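Local coordinates for transcriptional regulator (GntR family) (Enterococcus faecalis, PDB 3DDV), which probably regulates transcription as a GntR-family factor, with its UTRA domain likely sensing a small effector molecule that alters DNA binding, at residues Met23-Leu28 and Arg116-Phe121; Thr75-Ala78 and Lys83-His86; Val11-Ala16 and Ser66-Ser71. One frame throughout, in Å; residues are numbered along the deposited sequence.

Contact 1 (Met23-Leu28 and Arg116-Phe121); sequences MEKLQL and RQVSYF
Lys25 and Val118 make most of this contact, their side chains crossing at a slant. CG2 of Val118 takes up two points of the lysine's aliphatic part: it lies 3.8 Å from Lys25 CB and 4.0 Å from Lys25 CD. A bend at chi2 (-76°) lets the chain touch twice, curling CD back over the valine before the amine runs on. The other valine branch, CG1, sits against the backbone instead, 3.7 Å from Lys25 O. A smaller touch lies further along, where Gln27 NE2 comes to the edge of the Tyr120 ring, near its plane, 4.2 Å from Tyr120 CE1.

What puts Gln27 there is the end of the helix. With its positive phi it turns the chain out, while Leu28 N bonds to Met23 O and Gln27 N more weakly to Glu24 O. Lys25 also touches Tyr129 and Gln27 touches Pro126, both on strand 126-135. Val118 faces the helix and Ser119 the other way, toward Tyr73 of helix 72-80, so at this strand both faces of the sheet carry a helix. The arrangement is a short helix closed by a Schellman motif and laid on the antiparallel sheet of a UTRA domain.

Contact 2 (Thr75-Ala78 and Lys83-His86); sequences TLEA and KIGH
This is a helix-to-strand connection of the UTRA fold, where helix 72-80 hands the chain on to the edge strand 84-95, and Glu77 meets Ile84 across the turn. The strand is outermost in the sheet of its own chain. Gly85 bonds through its backbone to Tyr120 on one side, whereas the amide of Ile84 points away from strand 111-121, to the helix: Ile84 N donates to Glu77 OE2 over 3.2 Å. The bond is fairly straight, 158° at the hydrogen, but the N-H comes in from above the carboxylate, 39° out of its plane. Glu77 reaches this far because its chain runs extended beyond CG.

The same carboxylate also packs on the isoleucine, the two side chains crossing at about a right angle. Glu77 OE2 is 3.6 Å from Ile84 CB, so one oxygen meets both backbone amide and side-chain root. Ile84 also touches Phe127 of strand 126-135, as does Leu76, one residue before Glu77.

Lys83 touches through its aliphatic part. Its CB points away from the helix, yet the bend at chi2 (-65°) brings CD to 3.9 Å from Glu77 OE2. Lys83 NZ stays 5.1 Å from Glu77 OE2, too far for an ion pair, although its charge may still favour the ionised acid on this open surface. The second carboxylate oxygen, Glu77 OE1, rests against the tip of the isoleucine, 4.0 Å from Ile84 CD1.

Contact 3 (Val11-Ala16 and Ser66-Ser71); sequences VSYFVA and SEITNS
Tyr13 reaches out from its strand and sets its phenol end against Ile68 of helix 65-70. The backbones are well apart here, with 9.6 Å between the CA atoms of Tyr13 and Thr69, and the long tyrosine bridges that distance. Its CG stands opposite the backbone N across the CA-CB bond (chi1 -171°), which sends the ring straight out from the strand toward the helix.

At the far end the phenol oxygen rests against one flank of the isoleucine: Tyr13 OH is 3.4 Å from Ile68 CD1, with Ile68 CB at 3.8 Å and Ile68 CG2 at 3.9 Å a little farther off. In Ile68, CG1 is anti to the carbonyl carbon (chi1 -66°) and CG2 anti to the backbone N, which leaves both branches on the tyrosine side. Ile68 CG2 lies at the edge of the ring, near its plane, 4.3 Å from Tyr13 CE1. The two side chains cross at about a right angle. Thr69 adds its methyl, CG2, obliquely to the ring, 4.2 Å from Tyr13 CE1. Ring carbons thus pack on the two methyls, while the hydroxyl meets carbon on the Ile68 side.

Leu35 and Met37 of strand 34-43 touch Tyr13, and Met37 also meets Thr69. Ile68 also touches Val60 and Tyr63, while Arg39 NH1 bonds to Thr69 O. Strand 8-16 has a classic beta bulge where Val11 and Ser12 face Glu38; between these segments Tyr13 makes the link to helix 65-70, with strand 34-43 beside both.

How the contacts relate
All three contacts belong to one UTRA domain and reach the same antiparallel sheet. Contact 3 uses one outermost strand, 8-16; contacts 1 and 2 use 111-121 and the opposite outermost strand, 84-95. Contacts 1 and 2 lie about 14 Å apart between centres and touch, Phe121 CZ packing on Leu76 CG at 4.0 Å. Contact 3 is about 17 Å from either centre; it meets contact 2 through consecutive helices 65-70 and 72-80 but does not touch contact 1. Along the chain contact 2 is nested within the loop closed by contact 1, whereas contacts 1 and 3 interleave, tying early and late parts of the chain into one compact domain.

Contact 1 (Met23-Leu28 and Arg116-Phe121)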
# COMPACT_ATOMS: atom_id res chain seq x y z
N MET B 23 -25.97 18.89 -1.16
CA MET B 23 -25.63 20.09 -1.94
C MET B 23 -24.28 19.91 -2.60
O MET B 23 -24.10 20.15 -3.79
CB MET B 23 -25.58 21.31 -1.03
CG MET B 23 -26.96 21.75 -0.55
SD MET B 23 -26.91 23.16 0.57
CE MET B 23 -25.96 24.26 -0.49
N GLU B 24 -23.33 19.46 -1.81
CA GLU B 24 -21.97 19.29 -2.24
C GLU B 24 -21.86 18.27 -3.41
O GLU B 24 -21.34 18.60 -4.48
CB GLU B 24 -21.15 18.90 -1.00
CG GLU B 24 -19.63 19.04 -1.09
CD GLU B 24 -18.89 17.72 -1.06
OE1 GLU B 24 -19.52 16.65 -1.21
OE2 GLU B 24 -17.65 17.75 -0.89
N LYS B 25 -22.37 17.05 -3.22
CA LYS B 25 -22.26 15.98 -4.21
C LYS B 25 -23.11 16.21 -5.46
O LYS B 25 -22.77 15.75 -6.53
CB LYS B 25 -22.73 14.63 -3.65
CG LYS B 25 -22.14 14.22 -2.34
CD LYS B 25 -20.72 13.70 -2.45
CE LYS B 25 -20.24 13.30 -1.07
NZ LYS B 25 -18.79 13.01 -1.07
N LEU B 26 -24.28 16.83 -5.30
CA LEU B 26 -25.15 17.02 -6.45
C LEU B 26 -24.95 18.43 -7.00
O LEU B 26 -25.52 18.79 -8.03
CB LEU B 26 -26.61 16.79 -6.06
CG LEU B 26 -27.05 15.35 -5.80
CD1 LEU B 26 -28.57 15.29 -5.45
CD2 LEU B 26 -26.74 14.48 -7.00
N GLN B 27 -24.10 19.19 -6.31
CA GLN B 27 -23.69 20.52 -6.73
C GLN B 27 -24.92 21.34 -6.90
O GLN B 27 -25.33 21.62 -8.02
CB GLN B 27 -22.88 20.48 -8.02
CG GLN B 27 -21.44 20.08 -7.84
CD GLN B 27 -20.87 19.56 -9.14
OE1 GLN B 27 -21.24 20.06 -10.21
NE2 GLN B 27 -20.00 18.53 -9.08
N LEU B 28 -25.52 21.68 -5.78
CA LEU B 28 -26.81 22.31 -5.75
C LEU B 28 -26.78 23.28 -4.61
O LEU B 28 -26.11 23.07 -3.61
CB LEU B 28 -27.92 21.29 -5.46
CG LEU B 28 -28.32 20.19 -6.44
CD1 LEU B 28 -29.27 19.23 -5.73
CD2 LEU B 28 -29.00 20.73 -7.68
N ARG B 116 -21.13 4.47 -1.45
CA ARG B 116 -21.68 5.74 -1.78
C ARG B 116 -21.21 6.08 -3.17
O ARG B 116 -20.02 6.00 -3.47
CB ARG B 116 -21.13 6.80 -0.84
CG ARG B 116 -21.51 6.66 0.64
CD ARG B 116 -21.41 7.99 1.21
NE ARG B 116 -20.99 8.06 2.60
CZ ARG B 116 -21.82 8.07 3.62
NH1 ARG B 116 -23.17 7.92 3.46
NH2 ARG B 116 -21.30 8.20 4.83
N GLN B 117 -22.12 6.59 -3.97
CA GLN B 117 -21.84 6.85 -5.36
C GLN B 117 -22.45 8.16 -5.85
O GLN B 117 -23.57 8.45 -5.50
CB GLN B 117 -22.42 5.71 -6.12
CG GLN B 117 -22.92 6.03 -7.48
CD GLN B 117 -23.25 4.74 -8.23
OE1 GLN B 117 -22.58 3.70 -8.10
NE2 GLN B 117 -24.33 4.79 -8.96
N VAL B 118 -21.70 8.93 -6.63
CA VAL B 118 -22.22 10.03 -7.45
C VAL B 118 -22.09 9.70 -8.94
O VAL B 118 -21.06 9.22 -9.36
CB VAL B 118 -21.50 11.34 -7.21
CG1 VAL B 118 -22.14 12.42 -8.05
CG2 VAL B 118 -21.54 11.68 -5.77
N SER B 119 -23.12 9.99 -9.72
CA SER B 119 -23.11 9.71 -11.14
C SER B 119 -23.37 10.99 -11.87
O SER B 119 -24.13 11.86 -11.39
CB SER B 119 -24.20 8.72 -11.52
OG SER B 119 -24.07 7.52 -10.80
N TYR B 120 -22.79 11.10 -13.05
CA TYR B 120 -22.79 12.35 -13.79
C TYR B 120 -23.26 12.19 -15.22
O TYR B 120 -23.11 11.13 -15.82
CB TYR B 120 -21.37 12.92 -13.81
CG TYR B 120 -20.77 13.13 -12.47
CD1 TYR B 120 -20.78 14.37 -11.87
CD2 TYR B 120 -20.18 12.08 -11.79
CE1 TYR B 120 -20.21 14.58 -10.62
CE2 TYR B 120 -19.63 12.26 -10.54
CZ TYR B 120 -19.64 13.51 -9.97
OH TYR B 120 -19.09 13.69 -8.73
N PHE B 121 -23.78 13.26 -15.80
CA PHE B 121 -23.97 13.25 -17.24
C PHE B 121 -22.63 13.42 -17.97
O PHE B 121 -21.65 13.98 -17.42
CB PHE B 121 -24.98 14.34 -17.67
CG PHE B 121 -26.39 14.02 -17.30
CD1 PHE B 121 -26.89 12.71 -17.40
CD2 PHE B 121 -27.24 15.01 -16.85
CE1 PHE B 121 -28.22 12.41 -17.07
CE2 PHE B 121 -28.56 14.72 -16.51
CZ PHE B 121 -29.06 13.42 -16.62

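Contact 2 (Thr75-Ala78 and Lys83-His86)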
# COMPACT_ATOMS: atom_id res chain seq x y z
N THR B 75 -35.12 5.66 -18.39
CA THR B 75 -36.00 6.80 -18.56
C THR B 75 -35.21 8.04 -18.79
O THR B 75 -35.59 8.86 -19.59
CB THR B 75 -36.90 6.98 -17.32
OG1 THR B 75 -37.60 5.75 -17.08
CG2 THR B 75 -37.89 8.17 -17.49
N LEU B 76 -34.09 8.15 -18.10
CA LEU B 76 -33.28 9.37 -18.12
C LEU B 76 -32.73 9.65 -19.51
O LEU B 76 -32.86 10.76 -20.05
CB LEU B 76 -32.13 9.20 -17.13
CG LEU B 76 -31.68 10.38 -16.28
CD1 LEU B 76 -32.78 11.36 -15.97
CD2 LEU B 76 -31.06 9.83 -15.01
N GLU B 77 -32.15 8.59 -20.09
CA GLU B 77 -31.60 8.62 -21.45
C GLU B 77 -32.66 8.64 -22.53
O GLU B 77 -32.57 9.44 -23.43
CB GLU B 77 -30.65 7.44 -21.67
CG GLU B 77 -29.17 7.84 -21.54
CD GLU B 77 -28.24 6.65 -21.32
OE1 GLU B 77 -28.74 5.53 -21.08
OE2 GLU B 77 -27.00 6.86 -21.35
N ALA B 78 -33.69 7.79 -22.44
CA ALA B 78 -34.84 7.95 -23.36
C ALA B 78 -35.41 9.38 -23.41
O ALA B 78 -35.98 9.76 -24.41
CB ALA B 78 -35.96 6.93 -23.05
N LYS B 83 -26.62 12.08 -21.87
CA LYS B 83 -26.08 10.75 -21.74
C LYS B 83 -25.47 10.56 -20.37
O LYS B 83 -24.83 11.46 -19.81
CB LYS B 83 -25.03 10.48 -22.84
CG LYS B 83 -25.61 10.44 -24.26
CD LYS B 83 -26.58 9.24 -24.45
CE LYS B 83 -27.15 9.16 -25.86
NZ LYS B 83 -26.84 7.80 -26.40
N ILE B 84 -25.72 9.39 -19.81
CA ILE B 84 -25.11 9.00 -18.56
C ILE B 84 -23.57 8.94 -18.72
O ILE B 84 -23.06 8.11 -19.46
CB ILE B 84 -25.69 7.62 -18.08
CG1 ILE B 84 -27.20 7.79 -17.77
CG2 ILE B 84 -24.88 7.08 -16.88
CD1 ILE B 84 -27.89 6.54 -17.26
N GLY B 85 -22.84 9.82 -18.03
CA GLY B 85 -21.37 9.88 -18.13
C GLY B 85 -20.63 9.06 -17.07
O GLY B 85 -20.94 7.90 -16.83
N HIS B 86 -19.67 9.69 -16.42
CA HIS B 86 -18.87 8.99 -15.43
C HIS B 86 -19.64 8.71 -14.14
O HIS B 86 -20.66 9.34 -13.87
CB HIS B 86 -17.61 9.80 -15.11
CG HIS B 86 -16.67 9.91 -16.28
ND1 HIS B 86 -16.00 11.07 -16.60
CD2 HIS B 86 -16.34 9.00 -17.24
CE1 HIS B 86 -15.28 10.87 -17.70
NE2 HIS B 86 -15.48 9.63 -18.11

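Contact 3 (Val11-Ala16 and Ser66-Ser71)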
# COMPACT_ATOMS: atom_id res chain seq x y z
N VAL B 11 -39.42 2.14 0.70
CA VAL B 11 -39.69 2.57 2.07
C VAL B 11 -40.08 4.05 2.26
O VAL B 11 -40.83 4.39 3.16
CB VAL B 11 -38.42 2.33 2.89
CG1 VAL B 11 -38.45 3.08 4.25
CG2 VAL B 11 -38.19 0.85 3.03
N SER B 12 -39.50 4.96 1.48
CA SER B 12 -39.98 6.34 1.47
C SER B 12 -39.65 7.07 0.17
O SER B 12 -38.83 6.62 -0.61
CB SER B 12 -39.45 7.12 2.66
OG SER B 12 -38.08 7.23 2.54
N TYR B 13 -40.30 8.20 -0.03
CA TYR B 13 -40.25 8.84 -1.32
C TYR B 13 -40.87 10.22 -1.19
O TYR B 13 -42.05 10.36 -1.00
CB TYR B 13 -41.04 7.99 -2.32
CG TYR B 13 -40.91 8.40 -3.75
CD1 TYR B 13 -39.90 7.91 -4.55
CD2 TYR B 13 -41.81 9.25 -4.32
CE1 TYR B 13 -39.78 8.27 -5.87
CE2 TYR B 13 -41.71 9.61 -5.65
CZ TYR B 13 -40.69 9.12 -6.42
OH TYR B 13 -40.60 9.47 -7.74
N PHE B 14 -40.04 11.25 -1.26
CA PHE B 14 -40.50 12.61 -1.11
C PHE B 14 -39.45 13.64 -1.48
O PHE B 14 -38.24 13.36 -1.50
CB PHE B 14 -40.96 12.85 0.31
CG PHE B 14 -39.89 12.69 1.34
CD1 PHE B 14 -39.87 11.60 2.17
CD2 PHE B 14 -38.92 13.68 1.52
CE1 PHE B 14 -38.90 11.47 3.14
CE2 PHE B 14 -37.94 13.56 2.50
CZ PHE B 14 -37.94 12.46 3.31
N VAL B 15 -39.94 14.84 -1.71
CA VAL B 15 -39.12 15.95 -2.12
C VAL B 15 -38.65 16.74 -0.91
O VAL B 15 -39.39 16.99 0.03
CB VAL B 15 -39.94 16.82 -3.06
CG1 VAL B 15 -39.23 18.07 -3.39
CG2 VAL B 15 -40.26 16.05 -4.30
N ALA B 16 -37.39 17.15 -0.93
CA ALA B 16 -36.80 17.85 0.19
C ALA B 16 -35.83 18.86 -0.34
O ALA B 16 -35.41 18.78 -1.49
CB ALA B 16 -36.09 16.90 1.09
N SER B 66 -43.02 5.44 -11.11
CA SER B 66 -42.65 4.10 -11.61
C SER B 66 -41.38 4.16 -12.42
O SER B 66 -40.49 3.33 -12.24
CB SER B 66 -43.75 3.58 -12.51
OG SER B 66 -44.41 4.70 -13.11
N GLU B 67 -41.33 5.13 -13.34
CA GLU B 67 -40.17 5.40 -14.17
C GLU B 67 -39.01 5.63 -13.26
O GLU B 67 -38.00 4.95 -13.35
CB GLU B 67 -40.33 6.64 -15.05
CG GLU B 67 -41.29 6.50 -16.19
CD GLU B 67 -41.69 7.83 -16.81
OE1 GLU B 67 -42.09 8.74 -16.06
OE2 GLU B 67 -41.65 7.97 -18.06
N ILE B 68 -39.17 6.57 -12.34
CA ILE B 68 -38.08 6.89 -11.42
C ILE B 68 -37.63 5.71 -10.61
O ILE B 68 -36.45 5.53 -10.42
CB ILE B 68 -38.40 8.06 -10.48
CG1 ILE B 68 -38.54 9.34 -11.33
CG2 ILE B 68 -37.30 8.18 -9.43
CD1 ILE B 68 -39.15 10.55 -10.63
N THR B 69 -38.57 4.89 -10.15
CA THR B 69 -38.24 3.80 -9.24
C THR B 69 -37.68 2.60 -9.95
O THR B 69 -36.70 2.03 -9.47
CB THR B 69 -39.42 3.40 -8.34
OG1 THR B 69 -40.66 3.67 -9.00
CG2 THR B 69 -39.40 4.21 -7.05
N ASN B 70 -38.22 2.23 -11.11
CA ASN B 70 -37.79 1.00 -11.81
C ASN B 70 -36.99 1.20 -13.11
O ASN B 70 -36.39 0.26 -13.61
CB ASN B 70 -39.00 0.10 -12.15
CG ASN B 70 -40.09 0.12 -11.08
OD1 ASN B 70 -41.16 0.73 -11.27
ND2 ASN B 70 -39.81 -0.50 -9.92
N SER B 71 -36.98 2.39 -13.69
CA SER B 71 -36.44 2.55 -15.05
C SER B 71 -35.59 3.80 -15.12
O SER B 71 -35.60 4.53 -16.12
CB SER B 71 -37.61 2.68 -16.03
OG SER B 71 -38.62 1.73 -15.74